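Local coordinates for protein transcriptional regulator I2 (Pseudomonas fluorescens A506, PDB 4MO7) that is a TetR-family protein that acts as a Crohn's disease-associated superantigen and probably binds DNA through its helix-turn-helix domain, at residues A145-D148 with V149-I153; W154-V157 with L158-K162. All coordinates share one frame; numbering follows the deposited sequence. Where two conformers were deposited one is given.

Interaction 1: A145-D148 with V149-I153; sequences ALRD and VYEQI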
ATOM      1  N   ALA A 145      -9.777  -9.232 -16.134  1.00 17.13           N
ATOM      2  CA  ALA A 145     -10.613 -10.421 -16.077  1.00 17.30           C
ATOM      3  C   ALA A 145      -9.995 -11.589 -15.329  1.00 21.12           C
ATOM      4  O   ALA A 145     -10.708 -12.272 -14.578  1.00 19.28           O
ATOM      5  CB  ALA A 145     -11.040 -10.859 -17.454  1.00 19.76           C
ATOM      6  N   LEU A 146      -8.691 -11.844 -15.526  1.00 14.23           N
ATOM      7  CA  LEU A 146      -8.009 -12.900 -14.768  1.00 16.35           C
ATOM      8  C   LEU A 146      -7.911 -12.531 -13.297  1.00 19.42           C
ATOM      9  O   LEU A 146      -8.000 -13.413 -12.420  1.00 17.86           O
ATOM     10  CB  LEU A 146      -6.598 -13.140 -15.299  1.00 13.22           C
ATOM     11  CG  LEU A 146      -6.637 -13.636 -16.740  1.00 25.05           C
ATOM     12  CD1 LEU A 146      -5.231 -13.939 -17.214  1.00 19.24           C
ATOM     13  CD2 LEU A 146      -7.463 -14.909 -16.827  1.00 26.16           C
ATOM     14  N   ARG A 147      -7.643 -11.261 -13.017  1.00 15.35           N
ATOM     15  CA  ARG A 147      -7.570 -10.826 -11.604  1.00 14.77           C
ATOM     16  C   ARG A 147      -8.934 -11.066 -10.939  1.00 23.84           C
ATOM     17  O   ARG A 147      -8.988 -11.417  -9.772  1.00 18.65           O
ATOM     18  CB  ARG A 147      -7.249  -9.341 -11.527  1.00 21.24           C
ATOM     19  CG  ARG A 147      -7.455  -8.760 -10.160  1.00 20.76           C
ATOM     20  CD  ARG A 147      -6.387  -9.231  -9.235  1.00 50.75           C
ATOM     21  NE  ARG A 147      -6.167  -8.231  -8.202  1.00 67.19           N
ATOM     22  CZ  ARG A 147      -5.585  -8.489  -7.044  1.00 40.88           C
ATOM     23  NH1 ARG A 147      -5.173  -9.722  -6.782  1.00 57.68           N
ATOM     24  NH2 ARG A 147      -5.413  -7.520  -6.150  1.00 65.71           N
ATOM     25  N   ASP A 148     -10.020 -10.892 -11.690  0.61 15.91           N
ATOM     26  CA  ASP A 148     -11.363 -11.108 -11.130  0.61 15.13           C
ATOM     27  C   ASP A 148     -11.491 -12.531 -10.634  0.61 15.47           C
ATOM     28  O   ASP A 148     -12.013 -12.756  -9.521  0.61 18.75           O
ATOM     29  CB  ASP A 148     -12.457 -10.839 -12.189  0.61 19.31           C
ATOM     30  CG  ASP A 148     -13.855 -10.857 -11.610  0.61 22.57           C
ATOM     31  OD1 ASP A 148     -14.034 -10.474 -10.440  0.61 32.08           O
ATOM     32  OD2 ASP A 148     -14.802 -11.219 -12.347  0.61 26.27           O
ATOM     33  N   VAL A 149     -11.042 -13.488 -11.443  1.00 13.47           N
ATOM     34  CA  VAL A 149     -11.130 -14.930 -11.084  1.00 14.14           C
ATOM     35  C   VAL A 149     -10.291 -15.216  -9.840  1.00 13.61           C
ATOM     36  O   VAL A 149     -10.712 -15.976  -8.920  1.00 16.18           O
ATOM     37  CB  VAL A 149     -10.672 -15.798 -12.241  1.00 16.71           C
ATOM     38  CG1 VAL A 149     -10.542 -17.218 -11.811  1.00 18.19           C
ATOM     39  CG2 VAL A 149     -11.694 -15.651 -13.413  1.00 16.71           C
ATOM     40  N   TYR A 150      -9.108 -14.595  -9.792  1.00 13.67           N
ATOM     41  CA  TYR A 150      -8.209 -14.728  -8.630  1.00 13.91           C
ATOM     42  C   TYR A 150      -8.923 -14.243  -7.404  1.00 20.46           C
ATOM     43  O   TYR A 150      -8.907 -14.893  -6.367  1.00 14.51           O
ATOM     44  CB  TYR A 150      -6.969 -13.872  -8.898  1.00 14.88           C
ATOM     45  CG  TYR A 150      -5.949 -13.784  -7.762  1.00 14.69           C
ATOM     46  CD1 TYR A 150      -6.061 -12.820  -6.763  1.00 16.15           C
ATOM     47  CD2 TYR A 150      -4.834 -14.607  -7.780  1.00 22.72           C
ATOM     48  CE1 TYR A 150      -5.053 -12.710  -5.744  1.00 15.05           C
ATOM     49  CE2 TYR A 150      -3.845 -14.494  -6.798  1.00 25.94           C
ATOM     50  CZ  TYR A 150      -3.991 -13.585  -5.784  1.00 18.32           C
ATOM     51  OH  TYR A 150      -3.004 -13.560  -4.823  1.00 19.54           O
ATOM     52  N   GLU A 151      -9.599 -13.110  -7.521  1.00 13.05           N
ATOM     53  CA  GLU A 151     -10.282 -12.569  -6.352  1.00 13.26           C
ATOM     54  C   GLU A 151     -11.436 -13.428  -5.928  1.00 14.90           C
ATOM     55  O   GLU A 151     -11.769 -13.470  -4.747  1.00 15.00           O
ATOM     56  CB  GLU A 151     -10.733 -11.115  -6.518  1.00 17.65           C
ATOM     57  CG  GLU A 151      -9.594 -10.088  -6.634  1.00 14.90           C
ATOM     58  CD  GLU A 151      -8.806  -9.966  -5.326  1.00 17.80           C
ATOM     59  OE1 GLU A 151      -9.451 -10.025  -4.248  1.00 17.11           O
ATOM     60  OE2 GLU A 151      -7.554  -9.875  -5.437  1.00 17.08           O
ATOM     61  N   GLN A 152     -12.129 -14.049  -6.894  1.00 13.15           N
ATOM     62  CA  GLN A 152     -13.243 -14.903  -6.535  1.00 14.19           C
ATOM     63  C   GLN A 152     -12.784 -16.116  -5.721  1.00 14.17           C
ATOM     64  O   GLN A 152     -13.500 -16.575  -4.856  1.00 15.76           O
ATOM     65  CB  GLN A 152     -14.030 -15.339  -7.813  1.00 13.92           C
ATOM     66  CG  GLN A 152     -14.668 -14.101  -8.458  1.00 19.93           C
ATOM     67  CD  GLN A 152     -15.716 -14.478  -9.489  1.00 40.43           C
ATOM     68  OE1 GLN A 152     -15.628 -15.567 -10.061  1.00 20.80           O
ATOM     69  NE2 GLN A 152     -16.726 -13.599  -9.715  1.00 28.34           N
ATOM     70  N   ILE A 153     -11.570 -16.591  -5.938  1.00 13.11           N
ATOM     71  CA  ILE A 153     -11.051 -17.701  -5.091  1.00 14.51           C
ATOM     72  C   ILE A 153     -10.900 -17.222  -3.627  1.00 17.44           C
ATOM     73  O   ILE A 153     -11.347 -17.903  -2.673  1.00 14.13           O
ATOM     74  CB  ILE A 153      -9.686 -18.175  -5.594  1.00 13.92           C
ATOM     75  CG1 ILE A 153      -9.811 -18.909  -6.942  1.00 15.42           C
ATOM     76  CG2 ILE A 153      -9.073 -19.161  -4.598  1.00 16.79           C
ATOM     77  CD1 ILE A 153      -8.397 -19.186  -7.453  1.00 20.73           C
TER
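Ala-145 to Asp-148 and Val-149 to Ile-153 are consecutive turns of one alpha-helix, residues 137-163, in the TetR-like C-terminal domain. Four i to i+4 backbone bonds join them: Val-149 N reaches Ala-145 O weakly at 3.4 Å, and the next three, on to Gln-152 N with Asp-148 O at 2.9 Å, are of ordinary length. The side chains add an i to i+4 ion pair on top of this ladder. Arg-147 bends at chi2 (72°), and that kink swings its guanidinium forward along the helix to Glu-151. The carboxylate comes over one guanidinium face, the two planes 82° apart, with Arg-147 NH1 2.7 Å from Glu-151 OE2. This oxygen sits well out of the guanidinium plane, so the attraction is purely one of charge with no N-H aimed at it, and the exact place of OE2 is doubtful. Glu-151 OE1 has a second partner, forming a salt bridge with Arg-175 NE of helix 171-183. Near the guanidinium plane, at its edge, lies Tyr-150 CE1, 3.2 Å from Arg-147 NH1. The guanidinium and ring planes are 36° apart, so the two are not stacked flat, while the phenol OH is hydrogen-bonded to Glu-113. Leu-146 touches His-86 and Val-149 touches Arg-93, both on helix 73-97. On the exposed side the aliphatic part of Gln-152 comes in tightly against the backbone, CG lying 3.2 Å from Asp-148 O.

Interaction 2: W154-V157 with L158-K162; sequences WLQV and LGEAK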
ATOM      1  N   TRP A 154     -10.337 -16.030  -3.457  1.00 13.78           N
ATOM      2  CA  TRP A 154     -10.271 -15.411  -2.124  1.00 10.69           C
ATOM      3  C   TRP A 154     -11.632 -15.247  -1.492  1.00 13.02           C
ATOM      4  O   TRP A 154     -11.853 -15.596  -0.291  1.00 14.63           O
ATOM      5  CB  TRP A 154      -9.625 -14.051  -2.153  1.00 11.37           C
ATOM      6  CG  TRP A 154      -8.151 -14.054  -2.145  1.00 13.71           C
ATOM      7  CD1 TRP A 154      -7.278 -14.007  -3.208  1.00 11.66           C
ATOM      8  CD2 TRP A 154      -7.356 -14.122  -0.965  1.00 16.02           C
ATOM      9  NE1 TRP A 154      -5.963 -14.020  -2.756  1.00 13.99           N
ATOM     10  CE2 TRP A 154      -5.990 -14.089  -1.367  1.00 11.96           C
ATOM     11  CE3 TRP A 154      -7.675 -14.229   0.398  1.00 16.67           C
ATOM     12  CZ2 TRP A 154      -4.936 -14.133  -0.439  1.00 14.43           C
ATOM     13  CZ3 TRP A 154      -6.629 -14.242   1.316  1.00 16.02           C
ATOM     14  CH2 TRP A 154      -5.274 -14.207   0.879  1.00 15.42           C
ATOM     15  N   LEU A 155     -12.589 -14.773  -2.286  1.00 12.57           N
ATOM     16  CA  LEU A 155     -13.910 -14.566  -1.715  1.00  9.21           C
ATOM     17  C   LEU A 155     -14.570 -15.904  -1.360  1.00 16.52           C
ATOM     18  O   LEU A 155     -15.244 -16.009  -0.361  1.00 16.44           O
ATOM     19  CB  LEU A 155     -14.834 -13.755  -2.653  1.00 10.44           C
ATOM     20  CG  LEU A 155     -14.271 -12.365  -2.951  1.00 12.29           C
ATOM     21  CD1 LEU A 155     -15.088 -11.639  -4.083  1.00 23.11           C
ATOM     22  CD2 LEU A 155     -14.225 -11.491  -1.672  1.00 24.27           C
ATOM     23  N   GLN A 156     -14.396 -16.931  -2.174  1.00 14.63           N
ATOM     24  CA  GLN A 156     -14.908 -18.277  -1.803  1.00 14.25           C
ATOM     25  C   GLN A 156     -14.369 -18.760  -0.457  1.00 16.24           C
ATOM     26  O   GLN A 156     -15.140 -19.123   0.427  1.00 19.98           O
ATOM     27  CB  GLN A 156     -14.552 -19.283  -2.899  1.00 15.86           C
ATOM     28  CG  GLN A 156     -14.824 -20.771  -2.594  1.00 20.02           C
ATOM     29  CD  GLN A 156     -16.315 -21.068  -2.481  1.00 26.06           C
ATOM     30  OE1 GLN A 156     -17.166 -20.388  -3.109  1.00 31.34           O
ATOM     31  NE2 GLN A 156     -16.656 -22.081  -1.662  1.00 32.44           N
ATOM     32  N   VAL A 157     -13.056 -18.718  -0.319  1.00 14.24           N
ATOM     33  CA  VAL A 157     -12.375 -19.204   0.882  1.00 14.09           C
ATOM     34  C   VAL A 157     -12.678 -18.348   2.106  1.00 18.54           C
ATOM     35  O   VAL A 157     -12.943 -18.895   3.193  1.00 17.20           O
ATOM     36  CB  VAL A 157     -10.894 -19.272   0.606  1.00  8.36           C
ATOM     37  CG1 VAL A 157     -10.009 -19.508   1.911  1.00 14.44           C
ATOM     38  CG2 VAL A 157     -10.633 -20.370  -0.416  1.00 14.90           C
ATOM     39  N   LEU A 158     -12.662 -17.020   1.966  1.00 13.51           N
ATOM     40  CA  LEU A 158     -13.043 -16.190   3.095  1.00 10.21           C
ATOM     41  C   LEU A 158     -14.546 -16.368   3.414  1.00 11.80           C
ATOM     42  O   LEU A 158     -14.933 -16.344   4.584  1.00 14.64           O
ATOM     43  CB  LEU A 158     -12.715 -14.724   2.861  1.00 12.54           C
ATOM     44  CG  LEU A 158     -11.247 -14.390   2.668  1.00 13.57           C
ATOM     45  CD1 LEU A 158     -11.059 -12.927   2.195  1.00 16.45           C
ATOM     46  CD2 LEU A 158     -10.493 -14.579   4.009  1.00 22.52           C
ATOM     47  N   GLY A 159     -15.389 -16.592   2.391  1.00 17.63           N
ATOM     48  CA  GLY A 159     -16.801 -16.830   2.626  1.00 18.51           C
ATOM     49  C   GLY A 159     -16.986 -18.109   3.417  1.00 18.74           C
ATOM     50  O   GLY A 159     -17.849 -18.162   4.318  1.00 19.96           O
ATOM     51  N   GLU A 160     -16.206 -19.142   3.086  1.00 18.15           N
ATOM     52  CA  GLU A 160     -16.216 -20.379   3.913  1.00 18.42           C
ATOM     53  C   GLU A 160     -15.833 -20.103   5.367  1.00 20.79           C
ATOM     54  O   GLU A 160     -16.466 -20.618   6.321  1.00 20.03           O
ATOM     55  CB  GLU A 160     -15.195 -21.400   3.387  1.00 19.13           C
ATOM     56  CG  GLU A 160     -15.518 -21.975   2.063  1.00 22.44           C
ATOM     57  CD  GLU A 160     -14.310 -22.729   1.448  1.00 28.05           C
ATOM     58  OE1 GLU A 160     -14.367 -23.010   0.250  1.00 31.93           O
ATOM     59  OE2 GLU A 160     -13.300 -23.043   2.142  1.00 29.87           O
ATOM     60  N   ALA A 161     -14.779 -19.318   5.547  1.00 17.18           N
ATOM     61  CA  ALA A 161     -14.311 -18.939   6.896  1.00 15.91           C
ATOM     62  C   ALA A 161     -15.372 -18.221   7.684  1.00 21.07           C
ATOM     63  O   ALA A 161     -15.530 -18.511   8.873  1.00 19.12           O
ATOM     64  CB  ALA A 161     -13.025 -18.100   6.870  1.00 19.38           C
ATOM     65  N   LYS A 162     -16.058 -17.278   7.031  1.00 16.65           N
ATOM     66  CA  LYS A 162     -17.115 -16.490   7.649  1.00 16.58           C
ATOM     67  C   LYS A 162     -18.243 -17.460   8.057  1.00 19.48           C
ATOM     68  O   LYS A 162     -18.772 -17.371   9.154  1.00 23.88           O
ATOM     69  CB  LYS A 162     -17.660 -15.502   6.608  1.00 21.01           C
ATOM     70  CG  LYS A 162     -18.859 -14.657   7.059  1.00 35.19           C
ATOM     71  CD  LYS A 162     -18.467 -13.666   8.135  1.00 25.18           C
ATOM     72  CE  LYS A 162     -19.548 -12.563   8.385  1.00 29.49           C
ATOM     73  NZ  LYS A 162     -19.051 -11.747   9.540  1.00 23.47           N
TER
HETATM   74  O   HOH W   1     -11.992 -21.344   4.178  1.00 28.77           O
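Leu-158, Val-157 and Glu-160 carry most of this local i to i+4 packing, one turn against the next near the C-terminal end of helix 137-163 in the TetR-like C-terminal domain. Leu-158 N donates a nearly straight bond to Trp-154 O (2.8 Å, 170° at the hydrogen), and its side chain folds back over the same carbonyl: CG is 3.3 Å from Trp-154 O. With CG anti to the carbonyl carbon (chi1 -62°), methyl CD1 is carried toward the indole, meeting Trp-154 CE3 obliquely at 4.0 Å. The carbonyl of Val-157 is doubly used. Its oxygen accepts Ala-161 N at 3.0 Å and also a water, 2.8 Å from Val-157 O, which donates as well to Glu-160 OE2. The other carboxylate oxygen takes a side-chain bond from the residue four back: Gln-156 NE2 lies 3.1 Å from Glu-160 OE1, which uses its anti lone pair, with the carboxylate oxygen close to the amide plane. Glu-160 OE2 also pairs with Arg-105, so both oxygens of this glutamate are gripped. Around the helix, Leu-158 rests on Val-171 of helix 171-183, whereas Val-157 faces Leu-109 of helix 102-110 and Leu-96 of helix 73-97.

Following the chain from the N terminus, interaction 1 ends at Ile-153 and interaction 2 starts at Trp-154, so the two run in series along helix 137-163. Neither closes a loop, and they do not nest or cross; their centres are about 14 Å apart. A small aromatic and charged group bridges the two: the rings of Tyr-150 and Trp-154 meet at about 50°, and Arg-175, the same arginine already met at Glu-151, makes a cation-pi contact with Trp-154. Helix 73-97 packs along both halves, and helix 102-110 adds to the second, so the long helix brings together helices 73-97, 102-110 and 171-183.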